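Local coordinates for pancreatic lipase related protein 2 (Equus caballus, PDB 1W52) that probably hydrolyses the ester bonds of triacylglycerols and galactolipids, releasing fatty acids, as a lipase of the alpha/beta-hydrolase superfamily, at residues S86-V98 with K267-P279. Numbering follows the deposited sequence.
Sequences SWPSDMCKKILQV and KSFEYYSSSILNP
Two neighbouring helices on one side of the alpha/beta-hydrolase sheet pack almost parallel here, 87-96 against the C-terminal half of 257-277, their axes crossing at 19° and 9.2 Å apart at the closest. Where helix 87-96 begins, Trp-87 stacks face to face on Phe-269, which lies past the middle of 257-277: the phenyl ring covers the five-membered ring of the indole, centroids 3.8 Å apart. Both side chains set CG between N and the carbonyl carbon, which sends the rings into the gap between the helices, where their planes differ by 6°. Pro-88 CD lies over the rim of the other indole face, and Trp-87 NE1 donates a hydrogen bond to Asp-81 OD2, a residue of the detergent pocket. Replacing Trp-87 by an alanine is likely to leave the face of Phe-269 without its stacking partner and Asp-81 OD2 without the indole N-H. Met-91 follows as a knob among Phe-269, Tyr-272, Ser-273 and Ile-276; a bend at chi3 carries its CE to 3.5 Å from Tyr-272 CD1, with SD oblique to that ring. Farther along, Ile-276 CD1 meets Ile-95 CG1 at 3.6 Å, and Leu-277 CD2 touches Val-98 CG1. On the sheet side, Phe-269 and Tyr-272 rest on strands 148-153 and 173-177, and Cys-92, disulfide-bonded to Cys-103, packs on strand 38-43.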
loop_
_atom_site.group_PDB
_atom_site.type_symbol
_atom_site.label_atom_id
_atom_site.label_comp_id
_atom_site.label_asym_id
_atom_site.label_seq_id
_atom_site.Cartn_x
_atom_site.Cartn_y
_atom_site.Cartn_z
ATOM N N SER A 86 -10.637 12.850 9.865
ATOM C CA SER A 86 -9.968 11.564 9.729
ATOM C C SER A 86 -8.672 11.681 8.871
ATOM O O SER A 86 -8.213 12.773 8.477
ATOM C CB SER A 86 -10.970 10.523 9.182
ATOM O OG SER A 86 -10.770 9.192 9.740
ATOM N N TRP A 87 -8.088 10.534 8.611
ATOM C CA TRP A 87 -6.928 10.403 7.752
ATOM C C TRP A 87 -7.004 11.065 6.367
ATOM O O TRP A 87 -5.955 11.451 5.896
ATOM C CB TRP A 87 -6.564 8.930 7.552
ATOM C CG TRP A 87 -7.639 8.156 6.928
ATOM C CD1 TRP A 87 -8.750 7.603 7.557
ATOM C CD2 TRP A 87 -7.790 7.863 5.542
ATOM N NE1 TRP A 87 -9.558 6.985 6.636
ATOM C CE2 TRP A 87 -8.991 7.116 5.392
ATOM C CE3 TRP A 87 -7.044 8.159 4.401
ATOM C CZ2 TRP A 87 -9.439 6.664 4.156
ATOM C CZ3 TRP A 87 -7.503 7.716 3.167
ATOM C CH2 TRP A 87 -8.694 6.975 3.055
ATOM N N PRO A 88 -8.135 11.151 5.651
ATOM C CA PRO A 88 -8.076 11.731 4.304
ATOM C C PRO A 88 -7.523 13.147 4.304
ATOM O O PRO A 88 -6.599 13.446 3.530
ATOM C CB PRO A 88 -9.529 11.701 3.842
ATOM C CG PRO A 88 -10.043 10.580 4.522
ATOM C CD PRO A 88 -9.505 10.715 5.943
ATOM N N SER A 89 -8.067 13.989 5.174
ATOM C CA SER A 89 -7.586 15.345 5.337
ATOM C C SER A 89 -6.143 15.283 5.808
ATOM O O SER A 89 -5.262 15.885 5.234
ATOM C CB SER A 89 -8.492 16.149 6.298
ATOM O OG SER A 89 -8.193 15.951 7.670
ATOM N N ASP A 90 -5.873 14.499 6.817
ATOM C CA ASP A 90 -4.498 14.341 7.233
ATOM C C ASP A 90 -3.561 14.072 5.985
ATOM O O ASP A 90 -2.474 14.593 5.885
ATOM C CB ASP A 90 -4.493 13.256 8.346
ATOM C CG ASP A 90 -3.093 12.904 8.857
ATOM O OD1 ASP A 90 -2.303 13.842 9.165
ATOM O OD2 ASP A 90 -2.714 11.694 8.991
ATOM N N MET A 91 -4.047 13.302 5.015
ATOM C CA MET A 91 -3.283 12.814 3.858
ATOM C C MET A 91 -3.086 13.935 2.872
ATOM O O MET A 91 -2.038 14.040 2.262
ATOM C CB MET A 91 -4.024 11.635 3.187
ATOM C CG MET A 91 -3.353 11.074 1.933
ATOM S SD MET A 91 -4.108 9.570 1.192
ATOM C CE MET A 91 -3.334 8.273 2.300
ATOM N N CYS A 92 -4.100 14.774 2.715
ATOM C CA CYS A 92 -3.989 15.961 1.852
ATOM C C CYS A 92 -2.840 16.879 2.270
ATOM O O CYS A 92 -1.940 17.135 1.477
ATOM C CB CYS A 92 -5.304 16.744 1.797
ATOM S SG CYS A 92 -6.402 16.164 0.485
ATOM N N LYS A 93 -2.891 17.373 3.501
ATOM C CA LYS A 93 -1.752 18.023 4.142
ATOM C C LYS A 93 -0.382 17.388 3.832
ATOM O O LYS A 93 0.521 18.071 3.386
ATOM C CB LYS A 93 -1.961 18.047 5.667
ATOM C CG LYS A 93 -2.749 19.278 6.213
ATOM C CD LYS A 93 -4.248 19.022 6.445
ATOM C CE LYS A 93 -4.802 19.846 7.612
ATOM N NZ LYS A 93 -6.299 19.864 7.601
ATOM N N LYS A 94 -0.203 16.099 4.061
ATOM C CA LYS A 94 1.115 15.522 3.776
ATOM C C LYS A 94 1.478 15.748 2.294
ATOM O O LYS A 94 2.635 16.070 1.964
ATOM C CB LYS A 94 1.217 14.020 4.112
ATOM C CG LYS A 94 1.139 13.641 5.604
ATOM C CD LYS A 94 1.723 12.191 5.895
ATOM C CE LYS A 94 0.848 11.363 6.873
ATOM N NZ LYS A 94 0.298 12.124 8.018
ATOM N N ILE A 95 0.503 15.564 1.401
ATOM C CA ILE A 95 0.753 15.736 -0.045
ATOM C C ILE A 95 1.273 17.155 -0.371
ATOM O O ILE A 95 2.180 17.304 -1.151
ATOM C CB ILE A 95 -0.517 15.430 -0.874
ATOM C CG1 ILE A 95 -0.788 13.937 -0.888
ATOM C CG2 ILE A 95 -0.361 15.908 -2.305
ATOM C CD1 ILE A 95 -2.098 13.572 -1.604
ATOM N N LEU A 96 0.700 18.165 0.265
ATOM C CA LEU A 96 1.101 19.555 0.096
ATOM C C LEU A 96 2.439 19.937 0.733
ATOM O O LEU A 96 2.969 21.004 0.453
ATOM C CB LEU A 96 0.019 20.469 0.668
ATOM C CG LEU A 96 -1.355 20.270 0.029
ATOM C CD1 LEU A 96 -2.404 21.054 0.783
ATOM C CD2 LEU A 96 -1.368 20.631 -1.448
ATOM N N GLN A 97 3.010 19.106 1.588
ATOM C CA GLN A 97 4.388 19.384 2.016
ATOM C C GLN A 97 5.418 18.985 0.957
ATOM O O GLN A 97 6.584 19.322 1.111
ATOM C CB GLN A 97 4.768 18.664 3.311
ATOM C CG GLN A 97 3.799 18.797 4.453
ATOM C CD GLN A 97 4.157 17.897 5.623
ATOM O OE1 GLN A 97 5.155 17.170 5.583
ATOM N NE2 GLN A 97 3.327 17.926 6.660
ATOM N N VAL A 98 5.021 18.246 -0.077
ATOM C CA VAL A 98 5.980 17.743 -1.042
ATOM C C VAL A 98 5.772 18.188 -2.464
ATOM O O VAL A 98 6.713 18.089 -3.248
ATOM C CB VAL A 98 6.029 16.231 -1.033
ATOM C CG1 VAL A 98 6.113 15.773 0.402
ATOM C CG2 VAL A 98 4.823 15.578 -1.800
ATOM N N LYS A 267 -3.998 -0.761 6.955
ATOM C CA LYS A 267 -2.596 -0.519 6.700
ATOM C C LYS A 267 -2.387 0.019 5.256
ATOM O O LYS A 267 -1.432 0.688 4.959
ATOM C CB LYS A 267 -1.774 -1.792 6.966
ATOM C CG LYS A 267 -1.474 -2.144 8.485
ATOM C CD LYS A 267 -0.404 -1.232 9.148
ATOM C CE LYS A 267 0.282 -1.910 10.394
ATOM N NZ LYS A 267 -0.309 -1.511 11.674
ATOM N N SER A 268 -3.314 -0.272 4.367
ATOM C CA SER A 268 -3.272 0.233 3.035
ATOM C C SER A 268 -3.120 1.743 2.991
ATOM O O SER A 268 -2.275 2.254 2.266
ATOM C CB SER A 268 -4.549 -0.197 2.318
ATOM O OG SER A 268 -5.698 0.419 2.869
ATOM N N PHE A 269 -3.937 2.469 3.733
ATOM C CA PHE A 269 -3.781 3.942 3.746
ATOM C C PHE A 269 -2.678 4.472 4.668
ATOM O O PHE A 269 -2.354 5.648 4.672
ATOM C CB PHE A 269 -5.106 4.704 4.004
ATOM C CG PHE A 269 -5.585 4.674 5.415
ATOM C CD1 PHE A 269 -4.926 5.372 6.400
ATOM C CD2 PHE A 269 -6.751 3.984 5.748
ATOM C CE1 PHE A 269 -5.417 5.378 7.711
ATOM C CE2 PHE A 269 -7.232 4.002 7.038
ATOM C CZ PHE A 269 -6.567 4.705 8.017
ATOM N N GLU A 270 -2.144 3.584 5.460
ATOM C CA GLU A 270 -1.080 3.909 6.326
ATOM C C GLU A 270 0.132 3.897 5.465
ATOM O O GLU A 270 0.823 4.887 5.360
ATOM C CB GLU A 270 -0.978 2.838 7.375
ATOM C CG GLU A 270 -2.177 2.779 8.288
ATOM C CD GLU A 270 -1.920 3.710 9.375
ATOM O OE1 GLU A 270 -1.841 4.904 9.066
ATOM O OE2 GLU A 270 -1.681 3.246 10.478
ATOM N N TYR A 271 0.379 2.773 4.817
ATOM C CA TYR A 271 1.555 2.664 4.021
ATOM C C TYR A 271 1.542 3.799 2.995
ATOM O O TYR A 271 2.544 4.498 2.789
ATOM C CB TYR A 271 1.606 1.335 3.309
ATOM C CG TYR A 271 1.619 0.103 4.176
ATOM C CD1 TYR A 271 2.096 0.113 5.464
ATOM C CD2 TYR A 271 1.163 -1.103 3.679
ATOM C CE1 TYR A 271 2.085 -1.045 6.238
ATOM C CE2 TYR A 271 1.154 -2.266 4.452
ATOM C CZ TYR A 271 1.614 -2.231 5.727
ATOM O OH TYR A 271 1.610 -3.387 6.489
ATOM N N TYR A 272 0.404 4.017 2.351
ATOM C CA TYR A 272 0.386 5.017 1.321
ATOM C C TYR A 272 0.754 6.356 1.920
ATOM O O TYR A 272 1.679 6.996 1.489
ATOM C CB TYR A 272 -0.981 5.106 0.665
ATOM C CG TYR A 272 -1.001 6.072 -0.521
ATOM C CD1 TYR A 272 -1.156 7.435 -0.326
ATOM C CD2 TYR A 272 -0.901 5.609 -1.803
ATOM C CE1 TYR A 272 -1.214 8.299 -1.371
ATOM C CE2 TYR A 272 -0.944 6.479 -2.873
ATOM C CZ TYR A 272 -1.096 7.824 -2.652
ATOM O OH TYR A 272 -1.137 8.706 -3.690
ATOM N N SER A 273 0.008 6.805 2.894
ATOM C CA SER A 273 0.310 8.109 3.441
ATOM C C SER A 273 1.817 8.273 3.803
ATOM O O SER A 273 2.393 9.338 3.653
ATOM C CB SER A 273 -0.572 8.367 4.652
ATOM O OG SER A 273 -0.026 9.380 5.441
ATOM N N SER A 274 2.479 7.228 4.265
ATOM C CA SER A 274 3.899 7.346 4.601
ATOM C C SER A 274 4.773 7.418 3.367
ATOM O O SER A 274 5.756 8.106 3.377
ATOM C CB SER A 274 4.378 6.157 5.417
ATOM O OG SER A 274 5.803 6.100 5.426
ATOM N N SER A 275 4.457 6.667 2.323
ATOM C CA SER A 275 5.132 6.806 0.995
ATOM C C SER A 275 5.111 8.245 0.411
ATOM O O SER A 275 6.006 8.652 -0.343
ATOM C CB SER A 275 4.488 5.863 -0.045
ATOM O OG SER A 275 3.383 6.477 -0.637
ATOM N N ILE A 276 4.078 8.997 0.753
ATOM C CA ILE A 276 4.012 10.366 0.348
ATOM C C ILE A 276 5.258 11.103 0.777
ATOM O O ILE A 276 5.852 11.818 -0.038
ATOM C CB ILE A 276 2.859 11.037 0.991
ATOM C CG1 ILE A 276 1.532 10.554 0.382
ATOM C CG2 ILE A 276 3.028 12.572 0.851
ATOM C CD1 ILE A 276 0.323 11.172 1.086
ATOM N N LEU A 277 5.624 10.972 2.063
ATOM C CA LEU A 277 6.868 11.586 2.594
ATOM C C LEU A 277 8.100 10.722 2.519
ATOM O O LEU A 277 9.160 11.202 2.832
ATOM C CB LEU A 277 6.712 11.979 4.039
ATOM C CG LEU A 277 5.451 12.770 4.290
ATOM C CD1 LEU A 277 5.545 13.591 5.534
ATOM C CD2 LEU A 277 5.228 13.703 3.164
ATOM N N ASN A 278 7.995 9.482 2.069
ATOM C CA ASN A 278 9.106 8.567 2.173
ATOM C C ASN A 278 9.208 7.702 0.987
ATOM O O ASN A 278 9.356 6.494 1.118
ATOM C CB ASN A 278 8.921 7.662 3.384
ATOM C CG ASN A 278 9.000 8.423 4.683
ATOM O OD1 ASN A 278 10.096 8.762 5.116
ATOM N ND2 ASN A 278 7.849 8.710 5.302
ATOM N N PRO A 279 9.195 8.317 -0.173
ATOM C CA PRO A 279 9.062 7.581 -1.443
ATOM C C PRO A 279 9.925 6.325 -1.511
ATOM O O PRO A 279 9.478 5.300 -1.994
ATOM C CB PRO A 279 9.580 8.583 -2.475
ATOM C CG PRO A 279 10.157 9.814 -1.629
ATOM C CD PRO A 279 9.410 9.766 -0.344
#